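Local coordinates for acyl-[acyl-carrier-protein]--UDP-N-acetylglucosamine O-acyltransferase (Acinetobacter baumannii, PDB 4E6U) that probably transfers an acyl chain from acyl carrier protein to UDP-N-acetylglucosamine, an early step in lipopolysaccharide synthesis, at residues A144-I149 and H162-I167. Residues are numbered along the deposited sequence; the frame is centred on the assembly and turned at random.
Sequences AGHVHI and HQFCKI. With EDO (1,2-ethanediol), chain L; EDO (1,2-ethanediol), chain I.
The His-146 and Phe-164 rings form an offset stack at the turns. Their planes are 3° apart and their centroids 4.3 Å. CE1 of Phe-164 sits over the rim of the His-146 ring, whose ND1 bonds Asp-107 OD2.

The inner side is buried. With CG1 of Val-147 anti to the backbone N (chi1 168°), the other methyl, CG2, is turned to His-162 O, 3.3 Å away. Ile-149 and Ile-167 lie side by side and touch Ile-161 of strand 160-161. In the conformer given, CD1 of Ile-149 lies 3.6 Å from CG1 of Ile-167; this is less certain, because Ile-149 has two positions. Three hydrogen bonds hold the backbones. Phe-164 N reaches Gly-145 O, His-148 N reaches Cys-165 O, and Ile-167 N gives the shortest at 2.8 Å to His-148 O.

The outer side is wetter and more polar. Lys-166 runs alongside His-148, extended as far as CE and then bent at chi4 (-63°). Its NZ donates to two waters. One lies in the plane of the His-148 ring, 2.7 Å from ND1. The other lies above that ring, toward its rim. It is 2.8 Å from His-146 O and also near Cys-165 O, with too few protons for all the acceptors around it.

Two type II turns, Ala-144 to Val-147 and His-162 to Cys-165, thus repeat one above the other and lead into parallel strands, as in successive coils of the left-handed beta-helix of hexapeptide-repeat acyltransferases.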
ATOM      1  N   ALA A 144      10.167  -1.013  -8.297  1.00 13.20           N
ATOM      2  CA  ALA A 144      11.211  -0.025  -8.066  1.00 13.03           C
ATOM      3  C   ALA A 144      12.007   0.284  -9.340  1.00 13.06           C
ATOM      4  O   ALA A 144      11.717  -0.225 -10.421  1.00 12.82           O
ATOM      5  CB  ALA A 144      12.126  -0.474  -6.912  1.00 14.61           C
ATOM      6  N   GLY A 145      12.999   1.151  -9.193  1.00 13.42           N
ATOM      7  CA  GLY A 145      13.694   1.692 -10.356  1.00 13.05           C
ATOM      8  C   GLY A 145      14.384   0.683 -11.248  1.00 13.32           C
ATOM      9  O   GLY A 145      14.969  -0.286 -10.771  1.00 13.24           O
ATOM     10  N   HIS A 146      14.350   0.936 -12.552  1.00 13.32           N
ATOM     11  CA  HIS A 146      15.123   0.157 -13.541  1.00 13.59           C
ATOM     12  C   HIS A 146      14.714  -1.304 -13.641  1.00 14.48           C
ATOM     13  O   HIS A 146      15.474  -2.130 -14.144  1.00 15.94           O
ATOM     14  CB  HIS A 146      16.659   0.218 -13.280  1.00 13.56           C
ATOM     15  CG  HIS A 146      17.174   1.569 -12.886  1.00 14.67           C
ATOM     16  ND1 HIS A 146      17.637   2.488 -13.804  1.00 16.41           N
ATOM     17  CD2 HIS A 146      17.343   2.138 -11.669  1.00 15.65           C
ATOM     18  CE1 HIS A 146      18.054   3.571 -13.170  1.00 16.64           C
ATOM     19  NE2 HIS A 146      17.882   3.387 -11.874  1.00 16.95           N
ATOM     20  N   VAL A 147      13.519  -1.646 -13.170  1.00 12.72           N
ATOM     21  CA  VAL A 147      13.032  -3.013 -13.269  1.00 13.88           C
ATOM     22  C   VAL A 147      12.533  -3.309 -14.677  1.00 14.58           C
ATOM     23  O   VAL A 147      11.856  -2.471 -15.306  1.00 13.87           O
ATOM     24  CB  VAL A 147      11.901  -3.287 -12.214  1.00 13.35           C
ATOM     25  CG1 VAL A 147      11.176  -4.605 -12.468  1.00 13.30           C
ATOM     26  CG2 VAL A 147      12.481  -3.275 -10.816  1.00 14.13           C
ATOM     27  N   HIS A 148      12.860  -4.490 -15.196  1.00 14.28           N
ATOM     28  CA  HIS A 148      12.368  -4.903 -16.499  1.00 15.04           C
ATOM     29  C   HIS A 148      11.404  -6.063 -16.330  1.00 15.79           C
ATOM     30  O   HIS A 148      11.763  -7.090 -15.751  1.00 16.77           O
ATOM     31  CB  HIS A 148      13.533  -5.280 -17.439  1.00 16.25           C
ATOM     32  CG  HIS A 148      14.462  -4.143 -17.750  1.00 17.55           C
ATOM     33  ND1 HIS A 148      15.608  -4.307 -18.505  1.00 21.02           N
ATOM     34  CD2 HIS A 148      14.424  -2.828 -17.416  1.00 19.05           C
ATOM     35  CE1 HIS A 148      16.237  -3.149 -18.606  1.00 21.57           C
ATOM     36  NE2 HIS A 148      15.538  -2.234 -17.958  1.00 21.33           N
ATOM     37  N   ILE A 149      10.176  -5.883 -16.813  1.00 14.47           N
ATOM     38  CA  ILE A 149       9.116  -6.886 -16.774  1.00 14.86           C
ATOM     39  C   ILE A 149       8.795  -7.270 -18.217  1.00 14.68           C
ATOM     40  O   ILE A 149       8.641  -6.402 -19.090  1.00 14.41           O
ATOM     41  CB  ILE A 149       7.843  -6.349 -16.061  1.00 15.27           C
ATOM     42  CG1 ILE A 149       8.176  -5.580 -14.763  0.60 17.61           C
ATOM     43  CG2 ILE A 149       6.818  -7.461 -15.876  0.60 15.50           C
ATOM     44  CD1 ILE A 149       8.159  -6.410 -13.485  0.60 18.61           C
ATOM     45  N   HIS A 162      12.366  -5.171  -6.123  1.00 15.61           N
ATOM     46  CA  HIS A 162      13.570  -4.378  -5.867  1.00 15.73           C
ATOM     47  C   HIS A 162      14.197  -3.816  -7.146  1.00 14.94           C
ATOM     48  O   HIS A 162      14.097  -4.415  -8.218  1.00 14.56           O
ATOM     49  CB  HIS A 162      14.588  -5.291  -5.147  1.00 17.27           C
ATOM     50  CG  HIS A 162      15.771  -4.582  -4.551  1.00 20.44           C
ATOM     51  ND1 HIS A 162      16.932  -4.326  -5.257  1.00 23.93           N
ATOM     52  CD2 HIS A 162      15.991  -4.130  -3.293  1.00 23.48           C
ATOM     53  CE1 HIS A 162      17.802  -3.721  -4.462  1.00 24.52           C
ATOM     54  NE2 HIS A 162      17.256  -3.589  -3.266  1.00 25.67           N
ATOM     55  N   GLN A 163      14.847  -2.665  -7.010  1.00 14.35           N
ATOM     56  CA  GLN A 163      15.536  -2.015  -8.146  1.00 15.69           C
ATOM     57  C   GLN A 163      16.422  -2.973  -8.939  1.00 15.66           C
ATOM     58  O   GLN A 163      17.079  -3.864  -8.369  1.00 15.87           O
ATOM     59  CB  GLN A 163      16.346  -0.799  -7.678  1.00 17.33           C
ATOM     60  CG  GLN A 163      17.381  -1.136  -6.616  1.00 20.52           C
ATOM     61  CD  GLN A 163      18.332   0.006  -6.276  1.00 26.85           C
ATOM     62  OE1 GLN A 163      18.239   1.101  -6.819  1.00 29.19           O
ATOM     63  NE2 GLN A 163      19.258  -0.262  -5.364  1.00 29.08           N
ATOM     64  N   PHE A 164      16.389  -2.813 -10.258  1.00 14.45           N
ATOM     65  CA  PHE A 164      17.242  -3.547 -11.210  1.00 15.42           C
ATOM     66  C   PHE A 164      16.856  -4.995 -11.435  1.00 15.52           C
ATOM     67  O   PHE A 164      17.455  -5.668 -12.281  1.00 17.45           O
ATOM     68  CB  PHE A 164      18.743  -3.449 -10.862  1.00 15.68           C
ATOM     69  CG  PHE A 164      19.275  -2.056 -10.920  1.00 16.92           C
ATOM     70  CD1 PHE A 164      19.545  -1.462 -12.151  1.00 17.95           C
ATOM     71  CD2 PHE A 164      19.499  -1.333  -9.757  1.00 19.96           C
ATOM     72  CE1 PHE A 164      20.048  -0.154 -12.209  1.00 19.12           C
ATOM     73  CE2 PHE A 164      19.985  -0.030  -9.815  1.00 20.33           C
ATOM     74  CZ  PHE A 164      20.253   0.547 -11.043  1.00 19.60           C
ATOM     75  N   CYS A 165      15.851  -5.495 -10.724  1.00 14.83           N
ATOM     76  CA  CYS A 165      15.402  -6.860 -10.974  1.00 14.95           C
ATOM     77  C   CYS A 165      14.763  -7.045 -12.352  1.00 14.56           C
ATOM     78  O   CYS A 165      14.264  -6.084 -12.963  1.00 14.83           O
ATOM     79  CB  CYS A 165      14.416  -7.311  -9.899  1.00 14.53           C
ATOM     80  SG  CYS A 165      15.172  -7.590  -8.286  1.00 18.37           S
ATOM     81  N   LYS A 166      14.783  -8.284 -12.832  1.00 15.56           N
ATOM     82  CA  LYS A 166      14.199  -8.649 -14.108  1.00 15.30           C
ATOM     83  C   LYS A 166      13.194  -9.762 -13.893  1.00 16.03           C
ATOM     84  O   LYS A 166      13.518 -10.815 -13.345  1.00 16.17           O
ATOM     85  CB  LYS A 166      15.302  -9.066 -15.100  1.00 15.25           C
ATOM     86  CG  LYS A 166      16.318  -7.965 -15.291  1.00 16.28           C
ATOM     87  CD  LYS A 166      17.494  -8.359 -16.192  1.00 18.61           C
ATOM     88  CE  LYS A 166      18.541  -7.265 -16.208  1.00 20.15           C
ATOM     89  NZ  LYS A 166      18.038  -5.978 -16.778  1.00 23.69           N
ATOM     90  N   ILE A 167      11.951  -9.519 -14.290  1.00 15.19           N
ATOM     91  CA  ILE A 167      10.850 -10.446 -14.080  1.00 15.36           C
ATOM     92  C   ILE A 167      10.376 -10.859 -15.451  1.00 15.47           C
ATOM     93  O   ILE A 167       9.779 -10.068 -16.203  1.00 16.39           O
ATOM     94  CB  ILE A 167       9.687  -9.772 -13.301  1.00 15.17           C
ATOM     95  CG1 ILE A 167      10.219  -9.008 -12.081  1.00 16.39           C
ATOM     96  CG2 ILE A 167       8.618 -10.801 -12.959  1.00 16.07           C
ATOM     97  CD1 ILE A 167      10.964  -9.859 -11.061  1.00 16.43           C
TER
HETATM   98  C1  EDO L 311      12.118  -6.855 -21.083  1.00 32.88           C
HETATM   99  O1  EDO L 311      11.595  -8.090 -20.573  1.00 34.31           O
HETATM  100  C2  EDO L 311      11.127  -5.717 -20.848  1.00 31.93           C
HETATM  101  O2  EDO L 311       9.871  -6.010 -21.482  1.00 30.04           O
HETATM  102  C1  EDO I 308      21.285  -2.814  -3.621  1.00 60.06           C
HETATM  103  O1  EDO I 308      20.978  -2.447  -4.971  1.00 60.70           O
HETATM  104  C2  EDO I 308      22.082  -4.112  -3.622  1.00 60.04           C
HETATM  105  O2  EDO I 308      21.350  -5.119  -2.916  1.00 59.67           O
HETATM  106  O   HOH W   1      16.349  -4.637 -14.928  1.00 21.24           O
HETATM  107  O   HOH W   2      16.728  -6.638 -19.217  1.00 26.22           O